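Osmotically inducible lipoprotein OsmE (Pseudomonas aeruginosa PAO1, PDB 4DM5) is of unknown function but is a putative osmotically inducible lipoprotein with a BamE-like domain, consistent with a role in the cell envelope. Local coordinates at residues 14-20 with 58-63; 44-49 with 89-93; 50-56 with 67-73. One frame throughout, in Å; residues are numbered along the deposited sequence.

Interaction 1: 14-20 with 58-63; sequences TFRNEPL and LNKDGQ
Segments 14-20 and 58-63 illustrate packing helped by water, without a direct hydrogen bond: the turn between helices 12-15 and 19-22 meets the tip of hairpin 52-60/63-71. F15 to E18 is a type I turn (E18 N to F15 O 3.0 Å), with E18 at the N-cap position of the next helix. Residues 58-60 are extended, and K60 to Q63 is a type I' hairpin turn, bonded both ways. F15 CA lies 7.0 Å from K60 CA, and E18 CA 7.7 Å from L58 CA. F15 (chi1 m) brings CD1 to 3.9 Å from L58 CD1 (L58 m,t) and CE1 to 3.8 Å from K60 CB, while L20 CD1 lies 3.9 Å from L58 CD2. Four waters, 2.6 to 2.9 Å from their partners, link T14 O to D61 OD2, T14 OG1 to Q63 OE1, E18 OE1 to N59 N, and E18 OE2 to N59 O. Around them, F82 packs on F15 and L58, V21 of helix 19-22 on L58, and F67 of strand 63-71 on L20 and L58.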
loop_
_atom_site.group_PDB
_atom_site.type_symbol
_atom_site.label_atom_id
_atom_site.label_comp_id
_atom_site.label_asym_id
_atom_site.label_seq_id
_atom_site.Cartn_x
_atom_site.Cartn_y
_atom_site.Cartn_z
ATOM N N THR A 14 4.343 -14.201 7.936
ATOM C CA THR A 14 2.874 -14.368 8.091
ATOM C C THR A 14 2.133 -13.858 6.837
ATOM O O THR A 14 1.118 -14.457 6.430
ATOM C CB THR A 14 2.436 -13.586 9.297
ATOM O OG1 THR A 14 3.199 -14.117 10.434
ATOM C CG2 THR A 14 0.910 -13.767 9.604
ATOM N N PHE A 15 2.676 -12.791 6.249
ATOM C CA PHE A 15 1.946 -12.115 5.200
ATOM C C PHE A 15 2.466 -12.393 3.813
ATOM O O PHE A 15 2.009 -11.724 2.846
ATOM C CB PHE A 15 1.962 -10.605 5.536
ATOM C CG PHE A 15 1.254 -10.317 6.810
ATOM C CD1 PHE A 15 -0.125 -10.343 6.869
ATOM C CD2 PHE A 15 1.958 -10.077 8.014
ATOM C CE1 PHE A 15 -0.827 -10.183 8.020
ATOM C CE2 PHE A 15 1.236 -9.869 9.218
ATOM C CZ PHE A 15 -0.158 -9.888 9.179
ATOM N N ARG A 16 3.493 -13.198 3.685
ATOM C CA ARG A 16 4.196 -13.273 2.384
ATOM C C ARG A 16 3.342 -13.738 1.196
ATOM O O ARG A 16 3.677 -13.417 0.045
ATOM C CB ARG A 16 5.508 -14.049 2.460
ATOM C CG ARG A 16 5.259 -15.540 2.703
ATOM C CD ARG A 16 6.505 -16.439 2.542
ATOM N NE ARG A 16 7.048 -16.370 1.145
ATOM C CZ ARG A 16 6.956 -17.308 0.202
ATOM N NH1 ARG A 16 6.379 -18.480 0.480
ATOM N NH2 ARG A 16 7.492 -17.102 -1.017
ATOM N N ASN A 17 2.250 -14.448 1.463
ATOM C CA ASN A 17 1.397 -14.936 0.404
ATOM C C ASN A 17 0.184 -14.040 0.164
ATOM O O ASN A 17 -0.653 -14.372 -0.671
ATOM C CB ASN A 17 0.995 -16.403 0.708
ATOM C CG ASN A 17 2.132 -17.343 0.519
ATOM O OD1 ASN A 17 2.825 -17.300 -0.502
ATOM N ND2 ASN A 17 2.366 -18.141 1.522
ATOM N N GLU A 18 0.094 -12.951 0.932
ATOM C CA GLU A 18 -1.034 -11.974 0.660
ATOM C C GLU A 18 -0.810 -11.389 -0.733
ATOM O O GLU A 18 0.261 -10.956 -1.036
ATOM C CB GLU A 18 -0.995 -10.852 1.629
ATOM C CG GLU A 18 -1.509 -11.209 2.963
ATOM C CD GLU A 18 -3.019 -11.530 2.873
ATOM O OE1 GLU A 18 -3.855 -10.768 2.277
ATOM O OE2 GLU A 18 -3.391 -12.567 3.384
ATOM N N PRO A 19 -1.874 -11.351 -1.572
ATOM C CA PRO A 19 -1.711 -10.794 -2.917
ATOM C C PRO A 19 -1.107 -9.378 -2.973
ATOM O O PRO A 19 -0.240 -9.123 -3.849
ATOM C CB PRO A 19 -3.141 -10.768 -3.523
ATOM C CG PRO A 19 -3.770 -11.918 -2.786
ATOM C CD PRO A 19 -3.204 -11.924 -1.347
ATOM N N LEU A 20 -1.493 -8.498 -2.018
ATOM C CA LEU A 20 -0.893 -7.192 -2.011
ATOM C C LEU A 20 0.616 -7.174 -1.816
ATOM O O LEU A 20 1.344 -6.262 -2.270
ATOM C CB LEU A 20 -1.504 -6.319 -0.944
ATOM C CG LEU A 20 -2.891 -5.839 -1.459
ATOM C CD1 LEU A 20 -3.652 -5.363 -0.194
ATOM C CD2 LEU A 20 -2.850 -4.715 -2.568
ATOM N N LEU A 58 -4.402 -5.815 6.164
ATOM C CA LEU A 58 -4.247 -7.246 5.847
ATOM C C LEU A 58 -4.766 -8.033 7.022
ATOM O O LEU A 58 -4.564 -7.588 8.217
ATOM C CB LEU A 58 -2.769 -7.552 5.660
ATOM C CG LEU A 58 -1.972 -6.760 4.604
ATOM C CD1 LEU A 58 -0.504 -7.143 4.663
ATOM C CD2 LEU A 58 -2.616 -6.880 3.234
ATOM N N ASN A 59 -5.437 -9.140 6.723
ATOM C CA ASN A 59 -6.010 -9.953 7.808
ATOM C C ASN A 59 -5.638 -11.391 7.492
ATOM O O ASN A 59 -6.154 -12.003 6.520
ATOM C CB ASN A 59 -7.536 -9.744 7.812
ATOM C CG ASN A 59 -8.198 -10.316 9.033
ATOM O OD1 ASN A 59 -7.558 -10.857 9.930
ATOM N ND2 ASN A 59 -9.502 -10.154 9.088
ATOM N N LYS A 60 -4.776 -11.970 8.313
ATOM C CA LYS A 60 -4.303 -13.304 8.020
ATOM C C LYS A 60 -4.058 -13.981 9.349
ATOM O O LYS A 60 -3.307 -13.470 10.191
ATOM C CB LYS A 60 -2.984 -13.271 7.225
ATOM C CG LYS A 60 -2.455 -14.680 6.898
ATOM C CD LYS A 60 -3.396 -15.511 6.041
ATOM C CE LYS A 60 -2.657 -16.772 5.611
ATOM N NZ LYS A 60 -3.600 -17.580 4.810
ATOM N N ASP A 61 -4.724 -15.134 9.539
ATOM C CA ASP A 61 -4.395 -15.988 10.715
ATOM C C ASP A 61 -4.612 -15.209 12.038
ATOM O O ASP A 61 -3.781 -15.416 13.014
ATOM C CB ASP A 61 -2.978 -16.483 10.648
ATOM C CG ASP A 61 -2.742 -17.514 9.461
ATOM O OD1 ASP A 61 -3.782 -17.993 8.933
ATOM O OD2 ASP A 61 -1.583 -17.804 9.202
ATOM N N GLY A 62 -5.693 -14.463 12.067
ATOM C CA GLY A 62 -6.079 -13.682 13.238
ATOM C C GLY A 62 -5.251 -12.460 13.559
ATOM O O GLY A 62 -5.341 -11.902 14.660
ATOM N N GLN A 63 -4.432 -12.035 12.600
ATOM C CA GLN A 63 -3.541 -10.905 12.826
ATOM C C GLN A 63 -3.923 -9.879 11.804
ATOM O O GLN A 63 -4.115 -10.223 10.641
ATOM C CB GLN A 63 -2.130 -11.351 12.610
ATOM C CG GLN A 63 -1.818 -12.526 13.483
ATOM C CD GLN A 63 -0.413 -12.477 13.844
ATOM O OE1 GLN A 63 0.314 -13.403 13.572
ATOM N NE2 GLN A 63 -0.013 -11.380 14.496
HETATM O O HOH W 1 0.559 -17.056 7.413
HETATM O O HOH W 2 2.618 -12.655 12.666
HETATM O O HOH W 3 -5.883 -9.671 3.889
HETATM O O HOH W 4 -5.864 -13.366 4.133
#

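Interaction 2: 44-49 with 89-93; sequences QKRLMK and DRHER
L47 N donates to D89 OD1 (2.9 Å), joining the end of edge strand 42-45 to helix 85-94, and R46 NH2 (R46 m,t,p) forms a salt bridge with E92 OE2 (3.1 Å; E92 m,t); R46 NH1 meanwhile bonds F71 O and pairs with D78. K49 NZ adds a long ion pair to E92 OE2 (3.7 Å). One water accepts from M48 N (3.0 Å) and donates to D89 OD1 and E92 OE1 (both 2.8 Å). The backbone is extended at 44-46, takes helical angles at L47 and is extended again at K49; 89-93 is helical. L47 CA lies 5.7 Å from D89 CA, and M48 CA 6.2 Å from E92 CA. Beyond these polar links, selenomethionine M48 (chi1 to chi3 all m) sets CB 4.0 Å from E92 CB and CE 3.8 Å from R93 NH1. D89 thus takes a backbone NH and E92 the basic side chains: a surface contact combining a salt-bridge network of R46, K49 and E92 with M48 packing.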
loop_
_atom_site.group_PDB
_atom_site.type_symbol
_atom_site.label_atom_id
_atom_site.label_comp_id
_atom_site.label_asym_id
_atom_site.label_seq_id
_atom_site.Cartn_x
_atom_site.Cartn_y
_atom_site.Cartn_z
ATOM N N GLN A 44 -6.333 8.131 -0.943
ATOM C CA GLN A 44 -6.095 9.578 -0.751
ATOM C C GLN A 44 -4.987 10.071 -1.638
ATOM O O GLN A 44 -4.156 9.329 -2.229
ATOM C CB GLN A 44 -5.784 9.874 0.700
ATOM C CG GLN A 44 -4.468 9.210 1.156
ATOM C CD GLN A 44 -4.235 9.210 2.681
ATOM O OE1 GLN A 44 -3.223 9.710 3.128
ATOM N NE2 GLN A 44 -5.129 8.587 3.463
ATOM N N LYS A 45 -4.992 11.399 -1.812
ATOM C CA LYS A 45 -3.947 12.021 -2.493
ATOM C C LYS A 45 -2.735 11.996 -1.578
ATOM O O LYS A 45 -2.868 12.107 -0.351
ATOM C CB LYS A 45 -4.411 13.519 -2.688
ATOM C CG LYS A 45 -3.259 14.378 -3.140
ATOM C CD LYS A 45 -3.068 14.260 -4.632
ATOM C CE LYS A 45 -1.755 14.898 -5.035
ATOM N NZ LYS A 45 -0.551 14.276 -4.439
ATOM N N ARG A 46 -1.517 11.814 -2.125
ATOM C CA ARG A 46 -0.282 11.839 -1.324
ATOM C C ARG A 46 -0.053 13.253 -0.842
ATOM O O ARG A 46 -0.124 14.182 -1.642
ATOM C CB ARG A 46 0.996 11.270 -1.990
ATOM C CG ARG A 46 0.880 9.842 -2.405
ATOM C CD ARG A 46 2.051 9.588 -3.334
ATOM N NE ARG A 46 3.327 9.243 -2.674
ATOM C CZ ARG A 46 4.270 8.589 -3.342
ATOM N NH1 ARG A 46 3.970 8.248 -4.526
ATOM N NH2 ARG A 46 5.419 8.235 -2.794
ATOM N N LEU A 47 0.218 13.389 0.444
ATOM C CA LEU A 47 0.389 14.733 0.967
ATOM C C LEU A 47 1.577 15.456 0.410
ATOM O O LEU A 47 1.453 16.636 0.071
ATOM C CB LEU A 47 0.474 14.641 2.509
ATOM C CG LEU A 47 0.448 15.977 3.238
ATOM C CD1 LEU A 47 -0.967 16.605 3.167
ATOM C CD2 LEU A 47 0.874 15.745 4.694
HETATM N N MSE A 48 2.721 14.784 0.320
HETATM C CA MSE A 48 4.004 15.429 0.016
HETATM C C MSE A 48 4.579 15.241 -1.373
HETATM O O MSE A 48 5.507 15.929 -1.713
HETATM C CB MSE A 48 5.099 14.986 0.967
HETATM C CG MSE A 48 4.585 15.163 2.412
HETATM SE SE MSE A 48 4.361 17.055 3.012
HETATM C CE MSE A 48 6.210 17.309 2.405
ATOM N N LYS A 49 4.062 14.281 -2.150
ATOM C CA LYS A 49 4.605 13.909 -3.517
ATOM C C LYS A 49 3.454 13.884 -4.502
ATOM O O LYS A 49 2.311 13.695 -4.101
ATOM C CB LYS A 49 5.272 12.547 -3.502
ATOM C CG LYS A 49 6.527 12.542 -2.701
ATOM C CD LYS A 49 7.369 11.310 -2.819
ATOM C CE LYS A 49 8.488 11.496 -1.803
ATOM N NZ LYS A 49 9.246 10.245 -1.492
ATOM N N ASP A 89 2.289 9.551 4.991
ATOM C CA ASP A 89 2.302 11.067 4.838
ATOM C C ASP A 89 3.108 11.644 5.971
ATOM O O ASP A 89 3.937 12.577 5.710
ATOM C CB ASP A 89 0.906 11.560 4.910
ATOM C CG ASP A 89 0.169 11.477 3.589
ATOM O OD1 ASP A 89 0.708 11.299 2.409
ATOM O OD2 ASP A 89 -1.065 11.544 3.740
ATOM N N ARG A 90 2.880 11.083 7.160
ATOM C CA ARG A 90 3.649 11.539 8.415
ATOM C C ARG A 90 5.183 11.398 8.170
ATOM O O ARG A 90 5.990 12.358 8.310
ATOM C CB ARG A 90 3.017 10.884 9.708
ATOM C CG ARG A 90 3.667 10.967 11.068
ATOM C CD ARG A 90 2.955 12.052 11.851
ATOM N NE ARG A 90 3.752 13.233 11.618
ATOM C CZ ARG A 90 3.412 14.504 11.859
ATOM N NH1 ARG A 90 4.326 15.440 11.618
ATOM N NH2 ARG A 90 2.189 14.849 12.304
ATOM N N HIS A 91 5.605 10.241 7.650
ATOM C CA HIS A 91 6.970 10.042 7.233
ATOM C C HIS A 91 7.526 10.891 6.108
ATOM O O HIS A 91 8.674 11.349 6.201
ATOM C CB HIS A 91 7.237 8.548 6.914
ATOM C CG HIS A 91 8.693 8.280 6.638
ATOM N ND1 HIS A 91 9.172 8.083 5.385
ATOM C CD2 HIS A 91 9.801 8.282 7.495
ATOM C CE1 HIS A 91 10.515 7.939 5.431
ATOM N NE2 HIS A 91 10.901 8.048 6.729
ATOM N N GLU A 92 6.809 11.089 5.010
ATOM C CA GLU A 92 7.363 11.897 3.920
ATOM C C GLU A 92 7.467 13.386 4.369
ATOM O O GLU A 92 8.339 14.111 3.842
ATOM C CB GLU A 92 6.629 11.704 2.571
ATOM C CG GLU A 92 6.855 10.280 2.004
ATOM C CD GLU A 92 6.126 9.923 0.685
ATOM O OE1 GLU A 92 5.359 10.766 0.174
ATOM O OE2 GLU A 92 6.288 8.768 0.139
ATOM N N ARG A 93 6.625 13.821 5.319
ATOM C CA ARG A 93 6.636 15.232 5.764
ATOM C C ARG A 93 7.853 15.506 6.611
ATOM O O ARG A 93 8.480 16.572 6.494
ATOM C CB ARG A 93 5.372 15.616 6.551
ATOM C CG ARG A 93 5.538 16.930 7.352
ATOM C CD ARG A 93 5.719 18.110 6.419
ATOM N NE ARG A 93 6.620 19.108 6.985
ATOM C CZ ARG A 93 7.712 19.555 6.384
ATOM N NH1 ARG A 93 8.035 19.131 5.168
ATOM N NH2 ARG A 93 8.469 20.455 6.986
HETATM O O HOH W 5 3.141 12.028 1.334
#

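Interaction 3: 50-56 with 67-73; sequences PGSCNSY and FYVSFDG
F71, Y56 and F67, the residues most covered here, lie on one face of an antiparallel hairpin whose strands 52-56 and 67-71 run at 165°, their axes approaching to 4.7 Å. Y56 and F67 form a hydrogen-bonded pair (Y56 N to F67 O 2.8 Å; F67 N to Y56 O 3.0 Å), as do N54 and V69 (N54 N to V69 O 2.8 Å). The Y56 ring (chi1 m) puts CE2 3.9 Å from V69 CG2, and Y56 OH accepts from N54 ND2 (3.0 Å). F67 (chi1 t) stacks edge-to-face with F82. F71 N donates to S52 O (2.9 Å), while the F71 ring (chi1 m) turns its edge to N54, CE2 lying 3.6 Å from N54 ND2. The other face carries the non-hydrogen-bonded pairs C53-S70 and S55-Y68; C53 SG lies 3.8 Å from Y68 CD1 and is disulfide-bonded to C85. Chemically, backbone bonds join the strands, a face of mixed aromatic and polar side chains meets helix 30-37 through S52, Y56 and F71, and a disulfide ties the other face to helix 85-94.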
loop_
_atom_site.group_PDB
_atom_site.type_symbol
_atom_site.label_atom_id
_atom_site.label_comp_id
_atom_site.label_asym_id
_atom_site.label_seq_id
_atom_site.Cartn_x
_atom_site.Cartn_y
_atom_site.Cartn_z
ATOM N N PRO A 50 3.734 14.061 -5.830
ATOM C CA PRO A 50 2.606 13.777 -6.728
ATOM C C PRO A 50 2.172 12.296 -6.539
ATOM O O PRO A 50 2.994 11.409 -6.184
ATOM C CB PRO A 50 3.228 14.000 -8.126
ATOM C CG PRO A 50 4.089 15.213 -7.870
ATOM C CD PRO A 50 4.735 14.914 -6.514
ATOM N N GLY A 51 0.896 12.051 -6.783
ATOM C CA GLY A 51 0.384 10.672 -6.897
ATOM C C GLY A 51 -0.561 10.421 -5.726
ATOM O O GLY A 51 -0.986 11.381 -5.027
ATOM N N SER A 52 -0.842 9.176 -5.423
ATOM C CA SER A 52 -1.907 8.843 -4.585
ATOM C C SER A 52 -1.524 7.571 -3.808
ATOM O O SER A 52 -0.465 7.007 -4.023
ATOM C CB SER A 52 -3.127 8.514 -5.335
ATOM O OG SER A 52 -2.823 7.461 -6.178
ATOM N N CYS A 53 -2.325 7.276 -2.835
ATOM C CA CYS A 53 -1.950 6.149 -1.923
ATOM C C CYS A 53 -3.240 5.369 -1.592
ATOM O O CYS A 53 -4.279 5.925 -1.277
ATOM C CB CYS A 53 -1.313 6.727 -0.671
ATOM S SG CYS A 53 -0.627 5.447 0.409
ATOM N N ASN A 54 -3.136 4.031 -1.586
ATOM C CA ASN A 54 -4.234 3.187 -1.126
ATOM C C ASN A 54 -3.893 2.532 0.193
ATOM O O ASN A 54 -2.757 1.995 0.357
ATOM C CB ASN A 54 -4.395 1.985 -2.100
ATOM C CG ASN A 54 -4.921 2.329 -3.527
ATOM O OD1 ASN A 54 -5.285 3.469 -3.759
ATOM N ND2 ASN A 54 -4.982 1.346 -4.413
ATOM N N SER A 55 -4.842 2.589 1.111
ATOM C CA SER A 55 -4.551 1.991 2.483
ATOM C C SER A 55 -5.335 0.715 2.573
ATOM O O SER A 55 -6.537 0.645 2.169
ATOM C CB SER A 55 -5.025 2.861 3.631
ATOM O OG SER A 55 -4.219 3.989 3.819
ATOM N N TYR A 56 -4.762 -0.310 3.234
ATOM C CA TYR A 56 -5.430 -1.626 3.456
ATOM C C TYR A 56 -5.180 -2.111 4.843
ATOM O O TYR A 56 -4.248 -1.577 5.563
ATOM C CB TYR A 56 -4.842 -2.687 2.520
ATOM C CG TYR A 56 -4.824 -2.266 1.047
ATOM C CD1 TYR A 56 -5.894 -2.637 0.246
ATOM C CD2 TYR A 56 -3.794 -1.559 0.505
ATOM C CE1 TYR A 56 -5.911 -2.297 -1.113
ATOM C CE2 TYR A 56 -3.746 -1.173 -0.867
ATOM C CZ TYR A 56 -4.835 -1.593 -1.675
ATOM O OH TYR A 56 -4.858 -1.313 -3.001
ATOM N N PHE A 67 -1.274 -1.878 5.573
ATOM C CA PHE A 67 -0.433 -1.968 4.418
ATOM C C PHE A 67 -0.838 -0.830 3.489
ATOM O O PHE A 67 -2.019 -0.452 3.447
ATOM C CB PHE A 67 -0.651 -3.311 3.704
ATOM C CG PHE A 67 0.431 -3.626 2.720
ATOM C CD1 PHE A 67 1.667 -4.158 3.094
ATOM C CD2 PHE A 67 0.145 -3.519 1.353
ATOM C CE1 PHE A 67 2.597 -4.472 2.136
ATOM C CE2 PHE A 67 1.124 -3.819 0.406
ATOM C CZ PHE A 67 2.393 -4.319 0.796
ATOM N N TYR A 68 0.073 -0.384 2.675
ATOM C CA TYR A 68 -0.242 0.673 1.647
ATOM C C TYR A 68 0.373 0.266 0.323
ATOM O O TYR A 68 1.390 -0.444 0.251
ATOM C CB TYR A 68 0.227 2.062 2.067
ATOM C CG TYR A 68 1.643 2.350 1.772
ATOM C CD1 TYR A 68 2.113 2.807 0.542
ATOM C CD2 TYR A 68 2.644 2.091 2.778
ATOM C CE1 TYR A 68 3.422 2.988 0.204
ATOM C CE2 TYR A 68 4.002 2.350 2.489
ATOM C CZ TYR A 68 4.403 2.736 1.189
ATOM O OH TYR A 68 5.723 2.987 0.897
ATOM N N VAL A 69 -0.223 0.815 -0.736
ATOM C CA VAL A 69 0.469 0.898 -2.019
ATOM C C VAL A 69 0.392 2.343 -2.548
ATOM O O VAL A 69 -0.710 2.939 -2.461
ATOM C CB VAL A 69 -0.269 -0.022 -3.063
ATOM C CG1 VAL A 69 0.423 0.067 -4.433
ATOM C CG2 VAL A 69 -0.248 -1.480 -2.590
ATOM N N SER A 70 1.551 2.881 -2.891
ATOM C CA SER A 70 1.547 4.266 -3.410
ATOM C C SER A 70 1.851 4.266 -4.877
ATOM O O SER A 70 2.516 3.364 -5.431
ATOM C CB SER A 70 2.557 5.115 -2.637
ATOM O OG SER A 70 3.915 4.678 -2.837
ATOM N N PHE A 71 1.344 5.363 -5.505
ATOM C CA PHE A 71 1.490 5.533 -6.901
ATOM C C PHE A 71 2.115 6.890 -7.187
ATOM O O PHE A 71 1.838 7.863 -6.439
ATOM C CB PHE A 71 0.123 5.550 -7.625
ATOM C CG PHE A 71 -0.643 4.284 -7.419
ATOM C CD1 PHE A 71 -0.524 3.192 -8.303
ATOM C CD2 PHE A 71 -1.456 4.130 -6.243
ATOM C CE1 PHE A 71 -1.203 2.027 -8.051
ATOM C CE2 PHE A 71 -2.104 2.923 -5.992
ATOM C CZ PHE A 71 -2.020 1.890 -6.896
ATOM N N ASP A 72 3.022 6.940 -8.188
ATOM C CA ASP A 72 3.612 8.227 -8.549
ATOM C C ASP A 72 2.634 9.135 -9.319
ATOM O O ASP A 72 1.465 8.803 -9.537
ATOM C CB ASP A 72 4.957 7.981 -9.302
ATOM C CG ASP A 72 4.749 7.337 -10.687
ATOM O OD1 ASP A 72 3.630 7.361 -11.256
ATOM O OD2 ASP A 72 5.683 6.649 -11.230
ATOM N N GLY A 73 3.110 10.289 -9.780
ATOM C CA GLY A 73 2.199 11.230 -10.487
ATOM C C GLY A 73 1.690 10.708 -11.816
ATOM O O GLY A 73 0.675 11.213 -12.303
HETATM O O HOH W 6 -1.361 8.374 -8.658
#

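Overall arrangement
How local and distant contacts combine in a small alpha/beta domain becomes plain on following the chain. Interaction 1 begins near the N terminus and closes a loop from 14-20 to the hairpin tip at 58-63. Interaction 2 starts within that loop, at the end of strand 42-45, and closes only at helix 85-94, so the two cross; their centres lie about 25 Å apart on opposite sides of the chain's centre. Interaction 3 is nested inside the loop of interaction 2 and also crosses interaction 1. It joins the central strands 52-60 and 63-71 and touches both others: L20 packs on Y56, and R46 reaches F71. The N-terminal segment and C-terminal helix are thereby tied to one antiparallel sheet.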